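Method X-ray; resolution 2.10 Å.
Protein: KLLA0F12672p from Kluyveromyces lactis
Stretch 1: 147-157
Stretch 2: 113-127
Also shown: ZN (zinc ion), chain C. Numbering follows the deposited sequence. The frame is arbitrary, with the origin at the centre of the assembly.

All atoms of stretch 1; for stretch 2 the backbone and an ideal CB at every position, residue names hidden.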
# COMPACT_ATOMS: atom_id res chain seq x y z
N SER A 147 12.30 10.58 4.78
CA SER A 147 13.28 9.52 4.81
C SER A 147 12.93 8.54 3.75
O SER A 147 11.81 8.49 3.32
CB SER A 147 13.31 8.84 6.16
OG SER A 147 12.09 8.23 6.45
N GLU A 148 13.90 7.76 3.32
CA GLU A 148 13.65 6.82 2.27
C GLU A 148 13.33 5.49 2.87
O GLU A 148 14.04 5.00 3.71
CB GLU A 148 14.85 6.71 1.35
CG GLU A 148 14.97 5.33 0.74
CD GLU A 148 14.56 5.26 -0.70
OE1 GLU A 148 15.42 5.03 -1.58
OE2 GLU A 148 13.36 5.40 -0.97
N ILE A 149 12.23 4.92 2.44
CA ILE A 149 11.70 3.70 3.00
C ILE A 149 12.57 2.59 2.42
O ILE A 149 12.96 2.68 1.27
CB ILE A 149 10.19 3.49 2.65
CG1 ILE A 149 9.37 4.71 3.02
CG2 ILE A 149 9.60 2.30 3.42
CD1 ILE A 149 9.40 5.16 4.47
N GLN A 150 12.85 1.57 3.21
CA GLN A 150 13.71 0.45 2.84
C GLN A 150 12.81 -0.77 2.59
O GLN A 150 11.86 -0.98 3.35
CB GLN A 150 14.59 0.07 4.00
CG GLN A 150 15.43 1.14 4.64
CD GLN A 150 16.55 1.45 3.71
OE1 GLN A 150 17.52 0.66 3.56
NE2 GLN A 150 16.34 2.51 2.96
N LEU A 151 13.15 -1.57 1.59
CA LEU A 151 12.38 -2.79 1.30
C LEU A 151 13.27 -4.01 1.59
O LEU A 151 14.40 -4.04 1.23
CB LEU A 151 12.03 -2.82 -0.19
CG LEU A 151 11.06 -1.73 -0.60
CD1 LEU A 151 10.69 -1.90 -2.05
CD2 LEU A 151 9.82 -1.69 0.22
N LEU A 152 12.74 -5.03 2.22
CA LEU A 152 13.51 -6.19 2.53
C LEU A 152 13.58 -7.17 1.38
O LEU A 152 12.57 -7.57 0.88
CB LEU A 152 12.89 -6.86 3.73
CG LEU A 152 13.47 -8.18 4.17
CD1 LEU A 152 14.89 -7.98 4.65
CD2 LEU A 152 12.61 -8.77 5.25
N GLU A 153 14.78 -7.56 0.97
CA GLU A 153 14.93 -8.60 -0.05
C GLU A 153 14.32 -9.92 0.46
O GLU A 153 14.56 -10.34 1.64
CB GLU A 153 16.42 -8.80 -0.36
CG GLU A 153 17.12 -7.57 -0.99
CD GLU A 153 17.57 -6.50 0.02
OE1 GLU A 153 17.37 -6.73 1.25
OE2 GLU A 153 18.16 -5.46 -0.40
N GLU A 154 13.59 -10.61 -0.40
CA GLU A 154 12.95 -11.86 -0.00
C GLU A 154 13.94 -12.87 0.45
O GLU A 154 13.71 -13.57 1.47
CB GLU A 154 12.22 -12.55 -1.18
CG GLU A 154 10.79 -12.14 -1.37
CD GLU A 154 10.64 -11.19 -2.53
OE1 GLU A 154 11.64 -10.46 -2.78
OE2 GLU A 154 9.54 -11.19 -3.18
N VAL A 155 15.06 -12.95 -0.27
CA VAL A 155 16.11 -13.89 0.16
C VAL A 155 16.57 -13.68 1.62
O VAL A 155 16.98 -14.66 2.30
CB VAL A 155 17.28 -13.99 -0.88
CG1 VAL A 155 18.25 -12.82 -0.78
CG2 VAL A 155 18.00 -15.34 -0.75
N LEU A 156 16.49 -12.45 2.12
CA LEU A 156 16.94 -12.17 3.50
C LEU A 156 15.78 -12.28 4.48
O LEU A 156 15.96 -12.07 5.68
CB LEU A 156 17.59 -10.78 3.62
CG LEU A 156 18.81 -10.69 2.73
CD1 LEU A 156 19.31 -9.28 2.87
CD2 LEU A 156 19.91 -11.73 3.09
N ALA A 157 14.59 -12.60 3.98
CA ALA A 157 13.44 -12.58 4.85
C ALA A 157 13.06 -13.98 5.30
O ALA A 157 12.19 -14.11 6.14
CB ALA A 157 12.30 -11.92 4.14
N UNK A 113 3.82 -16.71 2.19
CA UNK A 113 5.04 -17.30 2.83
C UNK A 113 5.46 -16.54 4.09
O UNK A 113 4.98 -15.42 4.34
CB UNK A 113 6.21 -17.31 1.84
N UNK A 114 6.40 -17.09 4.86
CA UNK A 114 6.85 -16.36 6.04
C UNK A 114 7.71 -15.11 5.62
O UNK A 114 7.76 -14.06 6.31
CB UNK A 114 7.65 -17.29 6.95
N UNK A 115 8.37 -15.27 4.50
CA UNK A 115 9.24 -14.29 3.93
C UNK A 115 8.41 -13.02 3.63
O UNK A 115 8.81 -11.89 4.05
CB UNK A 115 9.92 -14.84 2.67
N UNK A 116 7.25 -13.21 3.01
CA UNK A 116 6.34 -12.07 2.68
C UNK A 116 5.67 -11.50 3.90
O UNK A 116 5.51 -10.28 3.98
CB UNK A 116 5.26 -12.51 1.69
N UNK A 117 5.34 -12.35 4.88
CA UNK A 117 5.05 -11.84 6.24
C UNK A 117 6.15 -10.84 6.76
O UNK A 117 5.82 -9.76 7.16
CB UNK A 117 4.93 -13.02 7.20
N UNK A 118 7.41 -11.24 6.71
CA UNK A 118 8.51 -10.39 7.24
C UNK A 118 8.71 -9.12 6.38
O UNK A 118 8.96 -8.04 6.90
CB UNK A 118 9.81 -11.19 7.29
N UNK A 119 8.65 -9.26 5.06
CA UNK A 119 8.82 -8.11 4.18
C UNK A 119 7.73 -7.07 4.45
O UNK A 119 7.97 -5.85 4.42
CB UNK A 119 8.79 -8.55 2.71
N UNK A 120 6.53 -7.59 4.70
CA UNK A 120 5.36 -6.80 5.01
C UNK A 120 5.46 -6.05 6.33
O UNK A 120 5.21 -4.82 6.38
CB UNK A 120 4.13 -7.71 5.03
N UNK A 121 5.83 -6.74 7.38
CA UNK A 121 6.17 -6.12 8.66
C UNK A 121 7.31 -5.05 8.57
O UNK A 121 7.21 -3.94 9.11
CB UNK A 121 6.58 -7.22 9.64
N UNK A 122 8.36 -5.41 7.84
CA UNK A 122 9.51 -4.54 7.63
C UNK A 122 9.05 -3.23 7.01
O UNK A 122 9.42 -2.12 7.48
CB UNK A 122 10.56 -5.22 6.74
N UNK A 123 8.20 -3.34 5.99
CA UNK A 123 7.67 -2.14 5.34
C UNK A 123 6.76 -1.35 6.29
O UNK A 123 6.87 -0.15 6.37
CB UNK A 123 6.90 -2.52 4.07
N UNK A 124 5.84 -2.04 6.98
CA UNK A 124 4.86 -1.38 7.84
C UNK A 124 5.52 -0.67 8.97
O UNK A 124 5.13 0.46 9.31
CB UNK A 124 3.85 -2.39 8.39
N UNK A 125 6.50 -1.33 9.60
CA UNK A 125 7.24 -0.68 10.69
C UNK A 125 7.78 0.70 10.31
O UNK A 125 7.93 1.55 11.17
CB UNK A 125 8.40 -1.57 11.13
N UNK A 126 8.04 0.95 9.03
CA UNK A 126 8.61 2.23 8.69
C UNK A 126 7.56 3.27 8.32
O UNK A 126 7.88 4.38 8.06
CB UNK A 126 9.60 2.06 7.54
N UNK A 127 6.30 2.88 8.22
CA UNK A 127 5.33 3.86 7.78
C UNK A 127 4.99 4.77 8.99
O UNK A 127 5.10 4.36 10.14
CB UNK A 127 4.08 3.18 7.22
ZN ZN C . 3.31 -13.11 -1.27

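Position 113 lies just before a helix, with nothing of stretch 1 near its CB. Ser, Thr, Asp or Asn would suit, since each can cap free backbone amides. It is Thr-113, whose OG1 accepts from the backbone N of residue 116 at 3.1 Å.

At 114 the CB points sideways in open space, so a long polar chain could still reach the end of stretch 1. Lys-114 does: its NZ makes a weak hydrogen bond to Ala-157 O at 3.4 Å.

Position 115 points toward stretch 1, its ideal CB 4.0 Å from Ala-157 CB. Such close quarters favour a small residue. Ala-115 fits, CB to CB of Ala-157 at 4.1 Å.

The CB of 116 points away, yet the zinc ion and the carboxylate of Glu-154 lie within a side chain's reach. A residue with both a metal ligand and a donor is wanted, which suggests histidine. His-116 binds zinc through ND1 at 2.2 Å, while NE2 donates to Glu-154 OE2 at 2.8 Å, near the ring plane.

Position 117 points sideways and meets nothing here; it is Phe-117.

The CB of 118 faces Leu-152 and Ala-157, but a long chain could pass them and extend beyond stretch 1. Arg-118 packs its CB 4.3 Å from Leu-152 CD2, and the chain runs on past stretch 1 to its NH1, which donates to OE1 of residue 121 at 2.9 Å.

At 119 the backbone comes near Leu-152, CA to CA 5.3 Å, so Ala, Ser or Cys seems likely. Cys-119 places SG 3.7 Å from Ala-157 CB and 4.0 Å from Leu-152 CD2. A water joins Cys-119 O (2.8 Å) to Leu-152 N (2.9 Å).

Positions 120 and 121 are out of reach; they are Ser-120 and Gln-121, the latter accepting from Arg-118.

Position 122 points at Leu-152 CB, 4.1 Å from the ideal CB, inviting a broad apolar side chain. Phe-122 receives Leu-152 CB over one face, 4.0 Å from the ring centroid, and meets Gln-150 O at its edge.

From 123, a sideways CB could send a large apolar or aromatic group toward Ile-149 and Leu-151. Tyr-123 CD1 lies 3.5 Å from Leu-151 CD2 and 4.0 Å from Ile-149 CG2.

Positions 124 and 125 meet nothing of stretch 1: Gln-124 and Phe-125.

Position 126 faces the backbone N and O of Gln-150, a pair that an amide can match. Gln-126 OE1 accepts from Gln-150 N (2.8 Å) and its NE2 donates to Gln-150 O (2.7 Å).

Position 127 points away; it is Leu-127.

Stretch 2 (113-127) TKAHFRCSQFYQFQL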
# COMPACT_ATOMS: atom_id res chain seq x y z
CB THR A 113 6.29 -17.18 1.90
OG1 THR A 113 6.47 -15.80 1.50
CG2 THR A 113 6.09 -18.02 0.66
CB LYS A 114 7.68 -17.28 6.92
CG LYS A 114 8.01 -16.71 8.28
CD LYS A 114 9.41 -17.15 8.66
CE LYS A 114 10.46 -16.40 7.84
NZ LYS A 114 11.79 -16.49 8.49
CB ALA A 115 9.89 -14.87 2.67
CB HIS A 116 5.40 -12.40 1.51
CG HIS A 116 6.04 -12.18 0.18
ND1 HIS A 116 5.38 -12.30 -1.02
CD2 HIS A 116 7.29 -11.75 -0.14
CE1 HIS A 116 6.20 -12.01 -2.02
NE2 HIS A 116 7.37 -11.66 -1.51
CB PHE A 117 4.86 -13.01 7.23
CG PHE A 117 4.66 -12.58 8.64
CD1 PHE A 117 3.77 -11.61 8.98
CD2 PHE A 117 5.39 -13.19 9.65
CE1 PHE A 117 3.59 -11.23 10.31
CE2 PHE A 117 5.24 -12.81 10.96
CZ PHE A 117 4.33 -11.86 11.31
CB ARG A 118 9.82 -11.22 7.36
CG ARG A 118 9.77 -12.37 8.36
CD ARG A 118 9.44 -11.84 9.76
NE ARG A 118 9.89 -12.73 10.84
CZ ARG A 118 9.47 -12.67 12.11
NH1 ARG A 118 8.52 -11.82 12.51
NH2 ARG A 118 10.01 -13.45 13.02
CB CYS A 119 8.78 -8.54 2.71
SG CYS A 119 10.14 -9.58 2.16
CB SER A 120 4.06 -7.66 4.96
OG SER A 120 2.95 -6.77 5.10
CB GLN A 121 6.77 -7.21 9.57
CG GLN A 121 5.76 -8.19 10.08
CD GLN A 121 6.39 -9.09 11.14
OE1 GLN A 121 7.42 -9.73 10.91
NE2 GLN A 121 5.84 -9.07 12.32
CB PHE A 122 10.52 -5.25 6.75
CG PHE A 122 11.85 -4.54 6.58
CD1 PHE A 122 12.06 -3.65 5.54
CD2 PHE A 122 12.94 -4.79 7.45
CE1 PHE A 122 13.31 -3.03 5.36
CE2 PHE A 122 14.18 -4.13 7.29
CZ PHE A 122 14.35 -3.26 6.22
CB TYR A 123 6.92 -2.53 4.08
CG TYR A 123 6.38 -1.43 3.22
CD1 TYR A 123 7.22 -0.69 2.40
CD2 TYR A 123 5.01 -1.16 3.20
CE1 TYR A 123 6.70 0.32 1.61
CE2 TYR A 123 4.47 -0.17 2.37
CZ TYR A 123 5.33 0.58 1.58
OH TYR A 123 4.80 1.53 0.74
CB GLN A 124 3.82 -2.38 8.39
CG GLN A 124 2.81 -1.64 9.21
CD GLN A 124 1.88 -2.54 9.97
OE1 GLN A 124 2.33 -3.43 10.62
NE2 GLN A 124 0.58 -2.24 9.95
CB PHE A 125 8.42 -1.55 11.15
CG PHE A 125 8.02 -2.83 11.80
CD1 PHE A 125 6.87 -2.93 12.50
CD2 PHE A 125 8.88 -3.91 11.76
CE1 PHE A 125 6.51 -4.13 13.11
CE2 PHE A 125 8.55 -5.10 12.37
CZ PHE A 125 7.36 -5.21 13.07
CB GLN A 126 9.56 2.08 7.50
CG GLN A 126 10.74 1.14 7.77
CD GLN A 126 11.41 0.81 6.46
OE1 GLN A 126 12.11 1.61 5.93
NE2 GLN A 126 11.18 -0.38 5.93
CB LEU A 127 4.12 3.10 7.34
CG LEU A 127 3.77 2.67 5.96
CD1 LEU A 127 4.71 2.86 4.85
CD2 LEU A 127 2.96 1.36 5.87
O HOH W 1 9.84 -4.84 2.59
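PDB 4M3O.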